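Local coordinates for protein glycosyl hyrolase, family 3 (Deinococcus radiodurans, PDB 3TEV) that probably hydrolyses O-glycosidic bonds, as a member of glycoside hydrolase family 3 built on a TIM-barrel-like fold, at residues P220-A225 with W253-V258; R156-G161 with L209-A214. All coordinates share one frame; numbering follows the deposited sequence.

In the fold
Both contacts lie in the TIM-barrel-like family 3 domain, in series along the chain. Contact 2 comes first, pairing the helices 154-169 and 210-215 that precede the neighbouring strands 174-180 and 221-224. Contact 1 follows, tying strand 221-224 to the entry of strand 258-261. Their centres lie about 14 Å apart. Contact 1 is the more central, about 9 Å from the centre of the chain against about 17 Å for contact 2, which is a partly buried junction of outer helices. The two touch at Trp253, whose indole packs on the 209-214 segment, with CH2 3.8 Å from Leu209 O and CZ3 4.1 Å from Phe212 CB.

Contact 1 (P220-A225 with W253-V258)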
loop_
_atom_site.group_PDB
_atom_site.type_symbol
_atom_site.label_atom_id
_atom_site.label_comp_id
_atom_site.label_asym_id
_atom_site.label_seq_id
_atom_site.Cartn_x
_atom_site.Cartn_y
_atom_site.Cartn_z
ATOM N N PRO A 220 7.743 -0.487 -7.376
ATOM C CA PRO A 220 6.562 -0.605 -8.251
ATOM C C PRO A 220 5.249 -0.083 -7.618
ATOM O O PRO A 220 4.288 0.200 -8.352
ATOM C CB PRO A 220 6.451 -2.109 -8.506
ATOM C CG PRO A 220 7.589 -2.746 -7.745
ATOM C CD PRO A 220 8.112 -1.773 -6.768
ATOM N N ALA A 221 5.230 0.037 -6.285
ATOM C CA ALA A 221 4.061 0.504 -5.524
ATOM C C ALA A 221 4.490 1.203 -4.244
ATOM O O ALA A 221 5.507 0.827 -3.608
ATOM C CB ALA A 221 3.144 -0.640 -5.190
ATOM N N ILE A 222 3.723 2.229 -3.877
ATOM C CA ILE A 222 3.965 2.996 -2.679
ATOM C C ILE A 222 2.663 3.142 -1.898
ATOM O O ILE A 222 1.643 3.461 -2.484
ATOM C CB ILE A 222 4.458 4.396 -3.031
ATOM C CG1 ILE A 222 5.855 4.319 -3.677
ATOM C CG2 ILE A 222 4.502 5.267 -1.766
ATOM C CD1 ILE A 222 6.472 5.680 -3.993
HETATM N N MSE A 223 2.714 2.912 -0.587
HETATM C CA MSE A 223 1.570 3.103 0.279
HETATM C C MSE A 223 1.728 4.406 1.040
HETATM O O MSE A 223 2.797 4.664 1.635
HETATM C CB MSE A 223 1.429 1.967 1.262
HETATM C CG MSE A 223 0.126 2.028 2.070
HETATM SE SE MSE A 223 0.317 0.988 3.664
HETATM C CE MSE A 223 -1.337 0.072 3.710
ATOM N N THR A 224 0.675 5.226 1.020
ATOM C CA THR A 224 0.727 6.536 1.652
ATOM C C THR A 224 0.272 6.509 3.096
ATOM O O THR A 224 -0.538 5.686 3.496
ATOM C CB THR A 224 -0.244 7.486 1.003
ATOM O OG1 THR A 224 -1.571 7.056 1.364
ATOM C CG2 THR A 224 -0.089 7.459 -0.473
ATOM N N ALA A 225 0.714 7.505 3.826
ATOM C CA ALA A 225 0.477 7.674 5.244
ATOM C C ALA A 225 -0.613 8.721 5.528
ATOM O O ALA A 225 -0.602 9.787 4.928
ATOM C CB ALA A 225 1.801 8.170 5.835
ATOM N N TRP A 253 8.685 14.252 -8.941
ATOM C CA TRP A 253 9.500 13.038 -8.967
ATOM C C TRP A 253 9.311 12.157 -10.190
ATOM O O TRP A 253 10.107 11.259 -10.412
ATOM C CB TRP A 253 9.270 12.220 -7.699
ATOM C CG TRP A 253 9.825 12.856 -6.466
ATOM C CD1 TRP A 253 10.379 14.113 -6.349
ATOM C CD2 TRP A 253 9.860 12.285 -5.163
ATOM N NE1 TRP A 253 10.764 14.343 -5.057
ATOM C CE2 TRP A 253 10.460 13.240 -4.304
ATOM C CE3 TRP A 253 9.448 11.049 -4.633
ATOM C CZ2 TRP A 253 10.658 13.003 -2.950
ATOM C CZ3 TRP A 253 9.635 10.814 -3.286
ATOM C CH2 TRP A 253 10.248 11.786 -2.456
ATOM N N GLY A 254 8.254 12.391 -10.965
ATOM C CA GLY A 254 7.995 11.579 -12.162
ATOM C C GLY A 254 7.554 10.150 -11.863
ATOM O O GLY A 254 7.639 9.289 -12.730
ATOM N N TYR A 255 7.079 9.884 -10.646
ATOM C CA TYR A 255 6.671 8.514 -10.276
ATOM C C TYR A 255 5.487 7.982 -11.084
ATOM O O TYR A 255 4.413 8.594 -11.091
ATOM C CB TYR A 255 6.366 8.402 -8.785
ATOM C CG TYR A 255 6.078 6.983 -8.306
ATOM C CD1 TYR A 255 7.056 5.977 -8.401
ATOM C CD2 TYR A 255 4.839 6.647 -7.753
ATOM C CE1 TYR A 255 6.815 4.671 -7.961
ATOM C CE2 TYR A 255 4.575 5.335 -7.286
ATOM C CZ TYR A 255 5.579 4.352 -7.395
ATOM O OH TYR A 255 5.346 3.060 -6.952
ATOM N N ASP A 256 5.660 6.830 -11.726
ATOM C CA ASP A 256 4.559 6.238 -12.501
ATOM C C ASP A 256 4.081 4.879 -11.960
ATOM O O ASP A 256 3.332 4.176 -12.634
ATOM C CB ASP A 256 4.898 6.153 -14.006
ATOM C CG ASP A 256 3.636 6.232 -14.919
ATOM O OD1 ASP A 256 2.594 6.857 -14.555
ATOM O OD2 ASP A 256 3.689 5.656 -16.028
ATOM N N GLY A 257 4.480 4.520 -10.742
ATOM C CA GLY A 257 3.998 3.287 -10.158
ATOM C C GLY A 257 2.655 3.453 -9.459
ATOM O O GLY A 257 2.035 4.509 -9.539
ATOM N N VAL A 258 2.229 2.404 -8.749
ATOM C CA VAL A 258 0.936 2.366 -8.074
ATOM C C VAL A 258 1.010 3.152 -6.760
ATOM O O VAL A 258 1.939 2.960 -5.964
ATOM C CB VAL A 258 0.547 0.907 -7.773
ATOM C CG1 VAL A 258 -0.636 0.803 -6.759
ATOM C CG2 VAL A 258 0.260 0.146 -9.087
#
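Ile222 lies over one face of the Tyr255 ring, the two side chains sliding past each other in opposite directions. The methyl CD1 of Ile222 makes a CH-pi contact, 3.9 Å from the centroid of the Tyr255 ring and 18° off its normal, displaced toward the rim. Ile222 CG1 sits nearer the phenol end, 3.7 Å from Tyr255 CZ. Tyr255 CG is anti to the backbone N (chi1 -174°), and from there the ring extends to Ile222. Its other face is taken by its own chain: Gly257 N lies over the centre, 3.4 Å above the plane, so the ring is sandwiched between the isoleucine and the backbone turning beneath it. The hydroxyl OH of Tyr255 is hydrogen-bonded to Thr219 O, just before Pro220. An alanine in place of Tyr255 would probably leave Thr219 O without this donor and open a gap between Ile222 and the Gly257 backbone. Beside the ring, two backbone bonds make a parallel bridge: Val258 N donates to Pro220 O (3.0 Å), and Ile222 N to Val258 O (2.8 Å). Ala221 CB and Val258 CB meet on the same face of this sheet, 4.0 Å apart. That face is backed by helix 314-330, where Val258 packs on Leu324 and Leu327. Helix 242-252, which links the two strands in a beta-alpha-beta crossover, touches both Ile222 and Tyr255 through Leu249, while strand 174-180 flanks strand 221-224 on its other edge.

Contact 2 (R156-G161 with L209-A214); sequences RVTRHG and LAPFRA
Val157 turns CG1 anti to its backbone N (chi1 167°), which sets this methyl against the ring of Pro211, while Thr158 holds OG1 anti to its carbonyl carbon (chi1 -64°), facing the same proline. This is helix-helix packing between two outer helices of a TIM-barrel-like domain, 154-169 and 210-215, each of which leads into a strand of the parallel sheet. The short helical segments approach to 8.9 Å between axes at a signed crossing angle of -40°. Pro211 meets both Val157 and Thr158. Val157 CG1 is 3.9 Å from Pro211 CG, the two side chains meeting obliquely, and the Thr158 side chain crosses the proline at about a right angle, with OG1 3.4 Å from Pro211 CA. No hydrogen bond spans the two segments: the Thr158 hydroxyl is bonded within its own helix to Ala154 O, and meets the proline through van der Waals contact. Phe212, directed away from helix 154-169, meets Phe180 edge-to-face and packs on Ala177, both of strand 174-180. One turn beyond Pro211, where the contact becomes exposed, methyl meets methyl: Thr158 CG2 lies 3.9 Å from Ala214 CB.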
loop_
_atom_site.group_PDB
_atom_site.type_symbol
_atom_site.label_atom_id
_atom_site.label_comp_id
_atom_site.label_asym_id
_atom_site.label_seq_id
_atom_site.Cartn_x
_atom_site.Cartn_y
_atom_site.Cartn_z
ATOM N N ARG A 156 21.126 4.117 5.830
ATOM C CA ARG A 156 20.934 2.721 6.245
ATOM C C ARG A 156 19.591 2.166 5.773
ATOM O O ARG A 156 19.489 1.009 5.354
ATOM C CB ARG A 156 21.034 2.580 7.766
ATOM C CG ARG A 156 21.129 1.134 8.279
ATOM C CD ARG A 156 22.510 0.552 8.041
ATOM N NE ARG A 156 23.531 1.360 8.700
ATOM C CZ ARG A 156 24.225 0.980 9.769
ATOM N NH1 ARG A 156 24.042 -0.220 10.314
ATOM N NH2 ARG A 156 25.113 1.811 10.284
ATOM N N VAL A 157 18.557 2.990 5.843
ATOM C CA VAL A 157 17.234 2.565 5.392
ATOM C C VAL A 157 17.233 2.372 3.874
ATOM O O VAL A 157 16.720 1.371 3.376
ATOM C CB VAL A 157 16.143 3.528 5.893
ATOM C CG1 VAL A 157 14.776 3.304 5.161
ATOM C CG2 VAL A 157 16.013 3.380 7.428
ATOM N N THR A 158 17.845 3.312 3.152
ATOM C CA THR A 158 17.984 3.212 1.695
ATOM C C THR A 158 18.679 1.915 1.263
ATOM O O THR A 158 18.201 1.224 0.363
ATOM C CB THR A 158 18.756 4.428 1.135
ATOM O OG1 THR A 158 17.993 5.612 1.374
ATOM C CG2 THR A 158 19.011 4.283 -0.367
ATOM N N ARG A 159 19.796 1.580 1.900
ATOM C CA ARG A 159 20.562 0.397 1.507
ATOM C C ARG A 159 19.806 -0.921 1.745
ATOM O O ARG A 159 19.819 -1.810 0.884
ATOM C CB ARG A 159 21.968 0.375 2.159
ATOM C CG ARG A 159 23.040 1.076 1.310
ATOM C CD ARG A 159 24.436 1.085 1.957
ATOM N NE ARG A 159 25.022 -0.252 2.081
ATOM C CZ ARG A 159 24.882 -1.029 3.197
ATOM N NH1 ARG A 159 24.176 -0.589 4.281
ATOM N NH2 ARG A 159 25.458 -2.228 3.229
ATOM N N HIS A 160 19.147 -1.052 2.896
ATOM C CA HIS A 160 18.389 -2.273 3.152
ATOM C C HIS A 160 17.026 -2.289 2.465
ATOM O O HIS A 160 16.534 -3.357 2.081
ATOM C CB HIS A 160 18.328 -2.565 4.644
ATOM C CG HIS A 160 19.655 -2.944 5.201
ATOM N ND1 HIS A 160 20.181 -4.209 5.051
ATOM C CD2 HIS A 160 20.604 -2.212 5.834
ATOM C CE1 HIS A 160 21.382 -4.251 5.607
ATOM N NE2 HIS A 160 21.662 -3.051 6.086
ATOM N N GLY A 161 16.442 -1.105 2.271
ATOM C CA GLY A 161 15.214 -0.979 1.485
ATOM C C GLY A 161 15.420 -1.490 0.068
ATOM O O GLY A 161 14.576 -2.200 -0.469
ATOM N N LEU A 209 11.909 11.825 3.297
ATOM C CA LEU A 209 11.755 11.659 1.855
ATOM C C LEU A 209 12.910 10.932 1.170
ATOM O O LEU A 209 12.709 10.361 0.104
ATOM C CB LEU A 209 11.546 13.030 1.184
ATOM C CG LEU A 209 10.283 13.807 1.581
ATOM C CD1 LEU A 209 10.268 15.237 1.021
ATOM C CD2 LEU A 209 9.045 13.053 1.140
ATOM N N ALA A 210 14.102 10.939 1.769
ATOM C CA ALA A 210 15.307 10.458 1.078
ATOM C C ALA A 210 15.255 9.005 0.592
ATOM O O ALA A 210 15.607 8.732 -0.557
ATOM C CB ALA A 210 16.579 10.727 1.904
ATOM N N PRO A 211 14.818 8.064 1.445
ATOM C CA PRO A 211 14.823 6.667 0.953
ATOM C C PRO A 211 13.832 6.413 -0.205
ATOM O O PRO A 211 14.153 5.669 -1.128
ATOM C CB PRO A 211 14.452 5.843 2.207
ATOM C CG PRO A 211 14.717 6.772 3.370
ATOM C CD PRO A 211 14.390 8.145 2.851
ATOM N N PHE A 212 12.658 7.045 -0.164
ATOM C CA PHE A 212 11.674 6.892 -1.230
ATOM C C PHE A 212 12.210 7.509 -2.500
ATOM O O PHE A 212 12.081 6.930 -3.582
ATOM C CB PHE A 212 10.363 7.593 -0.893
ATOM C CG PHE A 212 9.628 6.994 0.266
ATOM C CD1 PHE A 212 8.786 5.888 0.090
ATOM C CD2 PHE A 212 9.740 7.560 1.533
ATOM C CE1 PHE A 212 8.093 5.333 1.176
ATOM C CE2 PHE A 212 9.056 7.019 2.619
ATOM C CZ PHE A 212 8.230 5.904 2.446
ATOM N N ARG A 213 12.805 8.690 -2.376
ATOM C CA ARG A 213 13.340 9.367 -3.543
ATOM C C ARG A 213 14.452 8.528 -4.167
ATOM O O ARG A 213 14.464 8.330 -5.380
ATOM C CB ARG A 213 13.816 10.784 -3.198
ATOM C CG ARG A 213 14.273 11.632 -4.403
ATOM C CD ARG A 213 14.178 13.127 -4.045
ATOM N NE ARG A 213 15.081 14.017 -4.791
ATOM C CZ ARG A 213 14.894 15.336 -4.951
ATOM N NH1 ARG A 213 13.819 15.950 -4.438
ATOM N NH2 ARG A 213 15.783 16.054 -5.635
ATOM N N ALA A 214 15.356 8.015 -3.345
ATOM C CA ALA A 214 16.479 7.211 -3.849
ATOM C C ALA A 214 16.032 5.892 -4.486
ATOM O O ALA A 214 16.687 5.377 -5.389
ATOM C CB ALA A 214 17.508 6.959 -2.740
#